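Local coordinates for protein eukaryotic translation initiation factor 2A (Schizosaccharomyces pombe, PDB 3WJ9) that acts as a translation initiation factor, probably directing methionyl-tRNAi to 40S ribosomal subunits in a codon-dependent manner on a small number of mRNAs, at residues K221-L230 / V274-F283. Numbering follows the deposited sequence.
Sequences KWNALGTSLL and VCWNADSKEF
With CG of W276 anti to its carbonyl carbon (chi1 -77°) and CG of N223 set between its own backbone N and carbonyl carbon (chi1 49°), an indole and a carboxamide stack, their planes 20° apart. This pairing illustrates how neighbouring blades are joined in the beta-propeller of this factor, one part of the longer protein: strands 220-222 and 271-276 each begin a blade, and W276 reaches back against the preceding one. CB of N223 makes a CH-pi contact over one face, 3.7 Å from the centroid of the six-membered ring. At the ring's edge, NE1 of W276 donates to O of K221, though the modelled length is doubtfully short; the same carbonyl also accepts L230 N. CG of L230 packs at 3.6 Å from CZ2 of W276, and CD1 of L230 lies 3.7 Å from CG1 of V274, while Y245 of strand 242-247 also touches the indole. Replacing W276 by an alanine is likely to open a gap between the blades, leaving the N223 amide without its stacking partner. Beyond the indole, N223 OD1 uses an in-plane lone pair to accept S228 N, and L225 N donates across the interface to OG of S280 at 3.2 Å.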
# COMPACT_ATOMS: atom_id res chain seq x y z
N LYS A 221 -9.11 -5.21 -4.84
CA LYS A 221 -7.98 -4.69 -5.60
C LYS A 221 -8.42 -3.86 -6.81
O LYS A 221 -8.42 -4.35 -7.94
CB LYS A 221 -7.08 -5.84 -6.07
CG LYS A 221 -5.61 -5.65 -5.77
CD LYS A 221 -5.14 -6.56 -4.65
CE LYS A 221 -3.70 -6.28 -4.27
NZ LYS A 221 -3.22 -7.21 -3.21
N TRP A 222 -8.78 -2.61 -6.56
CA TRP A 222 -9.09 -1.67 -7.63
C TRP A 222 -7.83 -1.39 -8.46
O TRP A 222 -6.72 -1.62 -7.99
CB TRP A 222 -9.66 -0.36 -7.08
CG TRP A 222 -11.12 -0.39 -6.72
CD1 TRP A 222 -11.66 -0.60 -5.49
CD2 TRP A 222 -12.22 -0.18 -7.62
NE1 TRP A 222 -13.04 -0.55 -5.56
CE2 TRP A 222 -13.40 -0.29 -6.86
CE3 TRP A 222 -12.33 0.09 -8.98
CZ2 TRP A 222 -14.67 -0.15 -7.42
CZ3 TRP A 222 -13.58 0.22 -9.54
CH2 TRP A 222 -14.74 0.11 -8.76
N ASN A 223 -8.02 -0.90 -9.68
CA ASN A 223 -6.89 -0.44 -10.48
C ASN A 223 -6.84 1.09 -10.50
O ASN A 223 -7.80 1.74 -10.07
CB ASN A 223 -6.96 -1.00 -11.91
CG ASN A 223 -8.33 -0.82 -12.55
OD1 ASN A 223 -9.36 -0.93 -11.89
ND2 ASN A 223 -8.34 -0.54 -13.85
N ALA A 224 -5.73 1.64 -10.99
CA ALA A 224 -5.52 3.09 -11.02
C ALA A 224 -6.73 3.82 -11.59
O ALA A 224 -7.13 4.87 -11.10
CB ALA A 224 -4.27 3.43 -11.83
N LEU A 225 -7.31 3.24 -12.64
CA LEU A 225 -8.59 3.70 -13.15
C LEU A 225 -9.70 2.98 -12.40
O LEU A 225 -9.81 1.76 -12.48
CB LEU A 225 -8.68 3.46 -14.66
CG LEU A 225 -7.54 4.09 -15.46
CD1 LEU A 225 -7.67 3.78 -16.95
CD2 LEU A 225 -7.48 5.59 -15.22
N GLY A 226 -10.51 3.72 -11.66
CA GLY A 226 -11.54 3.13 -10.83
C GLY A 226 -12.69 2.52 -11.61
O GLY A 226 -13.85 2.89 -11.41
N THR A 227 -12.38 1.58 -12.50
CA THR A 227 -13.38 0.96 -13.35
C THR A 227 -13.54 -0.52 -13.04
O THR A 227 -14.65 -1.03 -12.94
CB THR A 227 -13.04 1.14 -14.84
OG1 THR A 227 -11.80 0.47 -15.13
CG2 THR A 227 -12.91 2.61 -15.18
N SER A 228 -12.41 -1.21 -12.88
CA SER A 228 -12.42 -2.66 -12.66
C SER A 228 -12.01 -3.01 -11.23
O SER A 228 -11.35 -2.22 -10.57
CB SER A 228 -11.50 -3.34 -13.67
OG SER A 228 -11.93 -3.09 -14.99
N LEU A 229 -12.38 -4.20 -10.77
CA LEU A 229 -12.12 -4.55 -9.37
C LEU A 229 -11.98 -6.05 -9.11
O LEU A 229 -12.94 -6.81 -9.26
CB LEU A 229 -13.24 -3.99 -8.49
CG LEU A 229 -13.25 -4.47 -7.04
CD1 LEU A 229 -12.03 -3.96 -6.29
CD2 LEU A 229 -14.53 -4.04 -6.38
N LEU A 230 -10.78 -6.45 -8.70
CA LEU A 230 -10.50 -7.84 -8.34
C LEU A 230 -11.00 -8.16 -6.93
O LEU A 230 -10.86 -7.34 -6.02
CB LEU A 230 -9.01 -8.13 -8.44
CG LEU A 230 -8.38 -8.11 -9.83
CD1 LEU A 230 -6.88 -8.30 -9.73
CD2 LEU A 230 -8.99 -9.19 -10.71
N VAL A 274 -1.25 -11.02 -6.00
CA VAL A 274 -2.16 -10.46 -7.01
C VAL A 274 -1.82 -8.99 -7.21
O VAL A 274 -1.71 -8.23 -6.25
CB VAL A 274 -3.64 -10.62 -6.60
CG1 VAL A 274 -4.54 -10.32 -7.78
CG2 VAL A 274 -3.91 -12.04 -6.09
N CYS A 275 -1.65 -8.58 -8.47
CA CYS A 275 -1.17 -7.23 -8.75
C CYS A 275 -1.66 -6.69 -10.10
O CYS A 275 -1.56 -7.37 -11.12
CB CYS A 275 0.36 -7.21 -8.71
SG CYS A 275 1.10 -5.56 -8.77
N TRP A 276 -2.18 -5.47 -10.09
CA TRP A 276 -2.56 -4.77 -11.31
C TRP A 276 -1.34 -4.20 -12.01
O TRP A 276 -0.23 -4.28 -11.49
CB TRP A 276 -3.55 -3.65 -11.01
CG TRP A 276 -4.96 -4.10 -10.74
CD1 TRP A 276 -5.51 -4.37 -9.53
CD2 TRP A 276 -5.98 -4.33 -11.72
NE1 TRP A 276 -6.82 -4.76 -9.69
CE2 TRP A 276 -7.13 -4.74 -11.02
CE3 TRP A 276 -6.03 -4.23 -13.11
CZ2 TRP A 276 -8.32 -5.05 -11.67
CZ3 TRP A 276 -7.22 -4.54 -13.75
CH2 TRP A 276 -8.35 -4.95 -13.03
N ASN A 277 -1.54 -3.63 -13.19
CA ASN A 277 -0.48 -2.88 -13.86
C ASN A 277 -0.74 -1.39 -13.70
O ASN A 277 -1.89 -0.97 -13.58
CB ASN A 277 -0.38 -3.25 -15.34
CG ASN A 277 0.98 -2.96 -15.93
OD1 ASN A 277 1.73 -2.14 -15.40
ND2 ASN A 277 1.31 -3.63 -17.02
N ALA A 278 0.32 -0.60 -13.70
CA ALA A 278 0.22 0.85 -13.52
C ALA A 278 -0.70 1.51 -14.54
O ALA A 278 -1.42 2.45 -14.22
CB ALA A 278 1.61 1.48 -13.57
N ASP A 279 -0.67 1.01 -15.78
CA ASP A 279 -1.52 1.55 -16.84
C ASP A 279 -2.95 1.01 -16.78
O ASP A 279 -3.78 1.33 -17.63
CB ASP A 279 -0.91 1.25 -18.22
CG ASP A 279 -0.62 -0.23 -18.42
OD1 ASP A 279 -1.08 -1.05 -17.60
OD2 ASP A 279 0.05 -0.57 -19.42
N SER A 280 -3.21 0.18 -15.77
CA SER A 280 -4.51 -0.45 -15.55
C SER A 280 -4.96 -1.32 -16.72
O SER A 280 -6.12 -1.72 -16.79
CB SER A 280 -5.58 0.62 -15.26
OG SER A 280 -5.17 1.49 -14.23
N LYS A 281 -4.04 -1.63 -17.62
CA LYS A 281 -4.37 -2.41 -18.81
C LYS A 281 -4.16 -3.91 -18.58
O LYS A 281 -4.92 -4.73 -19.10
CB LYS A 281 -3.53 -1.97 -20.00
CG LYS A 281 -3.79 -0.56 -20.49
CD LYS A 281 -3.33 -0.41 -21.93
CE LYS A 281 -2.03 -1.17 -22.19
NZ LYS A 281 -1.26 -0.61 -23.33
N GLU A 282 -3.12 -4.25 -17.82
CA GLU A 282 -2.81 -5.64 -17.55
C GLU A 282 -2.79 -5.94 -16.06
O GLU A 282 -2.88 -5.04 -15.23
CB GLU A 282 -1.46 -6.02 -18.17
CG GLU A 282 -1.43 -5.98 -19.69
CD GLU A 282 -1.10 -4.60 -20.23
OE1 GLU A 282 -0.91 -3.67 -19.42
OE2 GLU A 282 -1.04 -4.45 -21.47
N PHE A 283 -2.68 -7.23 -15.73
CA PHE A 283 -2.47 -7.67 -14.36
C PHE A 283 -1.95 -9.11 -14.36
O PHE A 283 -2.10 -9.83 -15.34
CB PHE A 283 -3.75 -7.55 -13.52
CG PHE A 283 -4.85 -8.50 -13.90
CD1 PHE A 283 -5.74 -8.19 -14.91
CD2 PHE A 283 -5.02 -9.69 -13.22
CE1 PHE A 283 -6.77 -9.06 -15.25
CE2 PHE A 283 -6.04 -10.57 -13.55
CZ PHE A 283 -6.91 -10.25 -14.57